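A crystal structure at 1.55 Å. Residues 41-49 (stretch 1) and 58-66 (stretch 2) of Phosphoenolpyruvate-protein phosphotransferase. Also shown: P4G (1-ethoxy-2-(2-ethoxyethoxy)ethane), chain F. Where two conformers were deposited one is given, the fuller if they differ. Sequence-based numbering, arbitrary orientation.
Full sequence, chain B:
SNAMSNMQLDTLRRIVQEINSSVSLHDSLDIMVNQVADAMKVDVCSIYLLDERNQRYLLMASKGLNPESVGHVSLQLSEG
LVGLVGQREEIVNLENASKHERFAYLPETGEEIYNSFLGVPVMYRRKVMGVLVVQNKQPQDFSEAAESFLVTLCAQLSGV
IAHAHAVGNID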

ATOM      1  N   LYS B  41      14.958 -12.653  -4.471  1.00  6.51           N
ATOM      2  CA  LYS B  41      16.025 -13.263  -5.253  1.00  7.16           C
ATOM      3  C   LYS B  41      15.475 -13.873  -6.555  1.00  6.54           C
ATOM      4  O   LYS B  41      15.568 -15.077  -6.807  1.00  8.20           O
ATOM      5  CB  LYS B  41      16.850 -14.269  -4.450  1.00  7.73           C
ATOM      6  CG  LYS B  41      17.519 -13.642  -3.219  1.00  9.09           C
ATOM      7  CD  LYS B  41      18.383 -12.445  -3.586  1.00 14.57           C
ATOM      8  CE  LYS B  41      19.406 -12.114  -2.511  1.00 18.07           C
ATOM      9  NZ  LYS B  41      18.850 -11.227  -1.458  1.00 21.64           N
ATOM     10  N   VAL B  42      14.901 -12.996  -7.362  1.00  6.44           N
ATOM     11  CA  VAL B  42      14.346 -13.368  -8.660  1.00  5.72           C
ATOM     12  C   VAL B  42      15.121 -12.680  -9.772  1.00  6.25           C
ATOM     13  O   VAL B  42      15.773 -11.672  -9.563  1.00  7.08           O
ATOM     14  CB  VAL B  42      12.838 -13.087  -8.744  1.00  6.19           C
ATOM     15  CG1 VAL B  42      12.085 -14.007  -7.748  1.00  8.44           C
ATOM     16  CG2 VAL B  42      12.525 -11.628  -8.467  1.00  6.54           C
ATOM     17  N   ASP B  43      15.053 -13.263 -10.953  1.00  5.49           N
ATOM     18  CA  ASP B  43      15.824 -12.764 -12.088  1.00  6.00           C
ATOM     19  C   ASP B  43      15.330 -11.415 -12.572  1.00  6.20           C
ATOM     20  O   ASP B  43      16.138 -10.551 -12.914  1.00  7.07           O
ATOM     21  CB  ASP B  43      15.765 -13.750 -13.255  1.00  5.92           C
ATOM     22  CG  ASP B  43      16.470 -15.041 -12.960  1.00  7.98           C
ATOM     23  OD1 ASP B  43      17.531 -15.002 -12.280  1.00 11.87           O
ATOM     24  OD2 ASP B  43      15.986 -16.114 -13.438  1.00  9.48           O
ATOM     25  N   VAL B  44      14.007 -11.254 -12.639  1.00  4.28           N
ATOM     26  CA  VAL B  44      13.404 -10.063 -13.170  1.00  4.36           C
ATOM     27  C   VAL B  44      12.210  -9.597 -12.374  1.00  5.36           C
ATOM     28  O   VAL B  44      11.363 -10.407 -12.009  1.00  5.83           O
ATOM     29  CB  VAL B  44      12.939 -10.270 -14.642  1.00  4.42           C
ATOM     30  CG1 VAL B  44      12.179  -9.047 -15.177  1.00  6.14           C
ATOM     31  CG2 VAL B  44      14.119 -10.667 -15.527  1.00  7.06           C
ATOM     32  N   CYS B  45      12.146  -8.301 -12.082  1.00  5.91           N
ATOM     33  CA  CYS B  45      10.923  -7.685 -11.591  1.00  6.19           C
ATOM     34  C   CYS B  45      10.698  -6.404 -12.373  1.00  5.68           C
ATOM     35  O   CYS B  45      11.579  -5.560 -12.419  1.00  6.64           O
ATOM     36  CB  CYS B  45      11.044  -7.387 -10.128  1.00  6.61           C
ATOM     37  SG  CYS B  45       9.523  -6.582  -9.456  1.00  7.90           S
ATOM     38  N   SER B  46       9.533  -6.294 -12.982  1.00  5.58           N
ATOM     39  CA  SER B  46       9.195  -5.140 -13.799  1.00  6.11           C
ATOM     40  C   SER B  46       7.822  -4.633 -13.461  1.00  6.13           C
ATOM     41  O   SER B  46       6.964  -5.387 -13.015  1.00  7.02           O
ATOM     42  CB  SER B  46       9.187  -5.521 -15.267  1.00  7.52           C
ATOM     43  OG  SER B  46      10.366  -6.165 -15.687  1.00  6.60           O
ATOM     44  N   ILE B  47       7.586  -3.363 -13.775  0.70  6.21           N
ATOM     45  CA  ILE B  47       6.259  -2.801 -13.598  0.70  6.71           C
ATOM     46  C   ILE B  47       5.829  -2.103 -14.874  0.70  6.11           C
ATOM     47  O   ILE B  47       6.594  -1.350 -15.502  0.70  5.83           O
ATOM     48  CB  ILE B  47       6.176  -1.864 -12.385  0.70  7.26           C
ATOM     49  CG1 ILE B  47       4.740  -1.394 -12.148  0.70  9.62           C
ATOM     50  CG2 ILE B  47       7.147  -0.708 -12.526  0.70  9.49           C
ATOM     51  CD1 ILE B  47       3.794  -2.460 -11.939  0.70 13.30           C
ATOM     52  N   TYR B  48       4.635  -2.470 -15.310  1.00  5.62           N
ATOM     53  CA  TYR B  48       4.003  -1.897 -16.489  1.00  5.47           C
ATOM     54  C   TYR B  48       2.845  -1.059 -16.004  1.00  6.63           C
ATOM     55  O   TYR B  48       1.945  -1.547 -15.284  1.00  7.57           O
ATOM     56  CB  TYR B  48       3.487  -3.039 -17.423  1.00  7.35           C
ATOM     57  CG  TYR B  48       4.555  -3.898 -17.995  1.00  8.37           C
ATOM     58  CD1 TYR B  48       5.021  -4.967 -17.262  1.00  9.53           C
ATOM     59  CD2 TYR B  48       5.117  -3.670 -19.256  1.00 11.38           C
ATOM     60  CE1 TYR B  48       6.025  -5.790 -17.729  1.00 11.24           C
ATOM     61  CE2 TYR B  48       6.125  -4.497 -19.707  1.00 11.52           C
ATOM     62  CZ  TYR B  48       6.560  -5.544 -18.932  1.00 12.09           C
ATOM     63  OH  TYR B  48       7.597  -6.416 -19.337  1.00 15.42           O
ATOM     64  N   LEU B  49       2.774   0.194 -16.421  1.00  5.30           N
ATOM     65  CA  LEU B  49       1.667   1.048 -16.013  1.00  5.67           C
ATOM     66  C   LEU B  49       0.697   1.251 -17.154  1.00  6.57           C
ATOM     67  O   LEU B  49       1.094   1.359 -18.331  1.00  6.23           O
ATOM     68  CB  LEU B  49       2.147   2.422 -15.524  1.00  6.75           C
ATOM     69  CG  LEU B  49       2.961   2.396 -14.232  1.00  9.35           C
ATOM     70  CD1 LEU B  49       3.122   3.852 -13.779  1.00 11.71           C
ATOM     71  CD2 LEU B  49       2.292   1.504 -13.178  1.00 11.89           C
TER
HETATM   72  C8  P4G F 169       1.313  10.594 -15.574  1.00 26.71           C
HETATM   73  C7  P4G F 169       1.704   9.705 -14.406  1.00 29.17           C
HETATM   74  O4  P4G F 169       1.138   8.421 -14.595  1.00 31.73           O
HETATM   75  C6  P4G F 169       1.719   7.841 -15.731  1.00 27.89           C
HETATM   76  C5  P4G F 169       1.384   6.420 -16.083  1.00 30.10           C
HETATM   77  O3  P4G F 169       1.800   5.978 -17.412  1.00 32.78           O
HETATM   78  C4  P4G F 169       2.607   6.883 -18.102  1.00 29.84           C
HETATM   79  C3  P4G F 169       2.914   6.253 -19.401  1.00 33.03           C
HETATM   80  O2  P4G F 169       3.355   7.285 -20.268  1.00 36.94           O
HETATM   81  C2  P4G F 169       4.616   7.778 -19.864  1.00 36.36           C
HETATM   82  C1  P4G F 169       4.646   9.219 -20.364  1.00 37.92           C
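Stretch 2, residues 58-66: LLMASKGLN

Stretch 2 lies beside stretch 1 as an antiparallel β-strand, and the strongest evidence is a ladder of backbone hydrogen bonds. C45 and K63 exchange a pair, C45 N to K63 O at 2.9 Å and K63 N to C45 O at 2.8 Å, with N-H...O angles of 155° and 161°. L49 and L58 do the same at the other end: L49 N to L58 O and L58 N to L49 O are both 2.9 Å. Between them the pattern is split. I47 N donates to A61 O at 3.0 Å, but I47 O accepts from M60 N at 2.9 Å and 171°, so one residue of stretch 1 faces two of stretch 2. This is a β-bulge: S46 pairs with S62 and I47 with A61, yet Y48 pairs with L59, a register shift of one. M60 carries the irregularity in its backbone, with phi/psi of -111/-17 amid otherwise extended residues.

Three side-chain hydrogen bonds across the stretches reinforce the ladder. K63 NZ reaches past the start of strand 44-49 to the carbonyls V42 O (3.1 Å) and D43 O (3.0 Å); the side chain has chi1 t, chi2 m, and chi3 and chi4 both t. On the face shared by S46 and S62, their OG atoms form a 2.8 Å hydrogen bond; S62 OG also accepts from L65 N at 3.2 Å, tying the turn after the strand to the same hydroxyl.

The axes of strands 44-49 and 58-63 approach to 4.5 Å, and their N-to-C directions differ by 137°, antiparallel with a marked twist away from 180°. CA-CA separations alternate as expected: 5.3 Å for C45-K63, 5.5 Å for I47-A61 and 5.3 Å for L49-L58, the hydrogen-bonded pairs, against 4.1 Å for S46-S62 and 4.3 Å for Y48-L59. The close spacing brings CA-H...O contacts, among them V44 CA to K63 O and Y48 CA to L58 O, each 3.2 Å.

Packing follows the two faces. With S46 and S62 lie Y48 and L59: L59 CD1 sits over one face of the Y48 ring, 4.0 Å from its centroid and 20° off the normal, a CH-pi contact. On the other face, I47 CG2 meets A61 CB at 3.7 Å. At the bulge, M60 CG packs 3.7 Å from L49 CG.

Beyond the strand, G64 has phi/psi of 113/-32; an ideal CB there would lie 2.4 Å from D43 O and clash. L65 then turns its side chain back, its CG 4.0 Å from V44 CG1. Together the stretches bury 651 Å².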

ATOM      1  N   LEU B  58       2.740   0.419 -20.463  1.00  5.21           N
ATOM      2  CA  LEU B  58       4.108   0.818 -20.768  1.00  5.48           C
ATOM      3  C   LEU B  58       5.046   0.341 -19.680  1.00  5.58           C
ATOM      4  O   LEU B  58       4.776   0.529 -18.501  1.00  5.24           O
ATOM      5  CB  LEU B  58       4.214   2.343 -20.893  1.00  5.18           C
ATOM      6  CG  LEU B  58       5.552   2.947 -21.316  1.00  4.80           C
ATOM      7  CD1 LEU B  58       5.941   2.493 -22.747  1.00  6.92           C
ATOM      8  CD2 LEU B  58       5.480   4.465 -21.180  1.00  7.07           C
ATOM      9  N   LEU B  59       6.182  -0.254 -20.078  1.00  5.54           N
ATOM     10  CA  LEU B  59       7.191  -0.666 -19.116  1.00  5.38           C
ATOM     11  C   LEU B  59       7.800   0.578 -18.496  1.00  5.95           C
ATOM     12  O   LEU B  59       8.330   1.429 -19.220  1.00  5.61           O
ATOM     13  CB  LEU B  59       8.274  -1.470 -19.833  1.00  5.14           C
ATOM     14  CG  LEU B  59       9.431  -1.915 -18.969  1.00  5.56           C
ATOM     15  CD1 LEU B  59       9.041  -2.850 -17.833  1.00  6.33           C
ATOM     16  CD2 LEU B  59      10.474  -2.587 -19.876  1.00  7.63           C
HETATM   17  N   MSE B  60       7.654   0.735 -17.189  1.00  5.80           N
HETATM   18  CA  MSE B  60       8.150   1.945 -16.484  1.00  6.80           C
HETATM   19  C   MSE B  60       9.327   1.787 -15.554  1.00  6.67           C
HETATM   20  O   MSE B  60      10.005   2.782 -15.203  1.00  7.24           O
HETATM   21  CB  MSE B  60       7.000   2.600 -15.709  1.00  9.54           C
HETATM   22  CG  MSE B  60       5.843   2.974 -16.552  1.00 12.79           C
HETATM   23 SE   MSE B  60       6.200   4.608 -17.447  0.80 23.82          SE
HETATM   24  CE  MSE B  60       6.191   5.857 -15.909  1.00 17.22           C
ATOM     25  N   ALA B  61       9.603   0.541 -15.182  1.00  6.43           N
ATOM     26  CA  ALA B  61      10.777   0.247 -14.367  1.00  6.52           C
ATOM     27  C   ALA B  61      11.057  -1.241 -14.416  1.00  5.57           C
ATOM     28  O   ALA B  61      10.122  -2.039 -14.565  1.00  6.34           O
ATOM     29  CB  ALA B  61      10.558   0.696 -12.945  1.00  7.81           C
ATOM     30  N   SER B  62      12.314  -1.615 -14.285  1.00  6.33           N
ATOM     31  CA  SER B  62      12.679  -3.024 -14.255  1.00  6.00           C
ATOM     32  C   SER B  62      14.017  -3.256 -13.607  1.00  6.07           C
ATOM     33  O   SER B  62      14.976  -2.505 -13.824  1.00  8.18           O
ATOM     34  CB  SER B  62      12.743  -3.615 -15.656  1.00  6.14           C
ATOM     35  OG  SER B  62      12.974  -5.027 -15.612  1.00  6.61           O
ATOM     36  N   LYS B  63      14.074  -4.326 -12.817  1.00  6.13           N
ATOM     37  CA  LYS B  63      15.351  -4.949 -12.448  1.00  6.74           C
ATOM     38  C   LYS B  63      15.455  -6.215 -13.291  1.00  6.28           C
ATOM     39  O   LYS B  63      14.594  -7.072 -13.164  1.00  7.67           O
ATOM     40  CB  LYS B  63      15.442  -5.245 -10.944  1.00  8.36           C
ATOM     41  CG  LYS B  63      16.751  -5.927 -10.491  1.00  9.78           C
ATOM     42  CD  LYS B  63      16.856  -7.392 -10.953  1.00 14.18           C
ATOM     43  CE  LYS B  63      17.805  -8.242 -10.090  1.00 16.12           C
ATOM     44  NZ  LYS B  63      17.926  -9.654 -10.628  1.00 18.15           N
ATOM     45  N   GLY B  64      16.455  -6.303 -14.166  1.00  5.56           N
ATOM     46  CA  GLY B  64      16.717  -7.511 -14.907  1.00  5.18           C
ATOM     47  C   GLY B  64      16.487  -7.429 -16.400  1.00  5.68           C
ATOM     48  O   GLY B  64      17.203  -8.088 -17.145  1.00  5.66           O
ATOM     49  N   LEU B  65      15.511  -6.609 -16.824  1.00  5.84           N
ATOM     50  CA  LEU B  65      15.380  -6.319 -18.257  1.00  6.53           C
ATOM     51  C   LEU B  65      16.441  -5.319 -18.655  1.00  6.62           C
ATOM     52  O   LEU B  65      17.058  -4.666 -17.808  1.00  7.44           O
ATOM     53  CB  LEU B  65      13.996  -5.818 -18.630  1.00  6.36           C
ATOM     54  CG  LEU B  65      12.873  -6.836 -18.388  1.00  7.80           C
ATOM     55  CD1 LEU B  65      11.549  -6.221 -18.924  1.00  8.77           C
ATOM     56  CD2 LEU B  65      13.163  -8.214 -18.968  1.00  7.28           C
ATOM     57  N   ASN B  66      16.700  -5.181 -19.946  1.00  5.86           N
ATOM     58  CA  ASN B  66      17.647  -4.164 -20.371  1.00  5.48           C
ATOM     59  C   ASN B  66      17.071  -2.789 -20.022  1.00  5.24           C
ATOM     60  O   ASN B  66      15.974  -2.501 -20.418  1.00  5.21           O
ATOM     61  CB  ASN B  66      17.863  -4.275 -21.885  1.00  4.35           C
ATOM     62  CG  ASN B  66      19.072  -3.521 -22.347  1.00  4.25           C
ATOM     63  OD1 ASN B  66      19.230  -2.360 -21.995  1.00  4.04           O
ATOM     64  ND2 ASN B  66      19.932  -4.156 -23.141  1.00  3.90           N
TER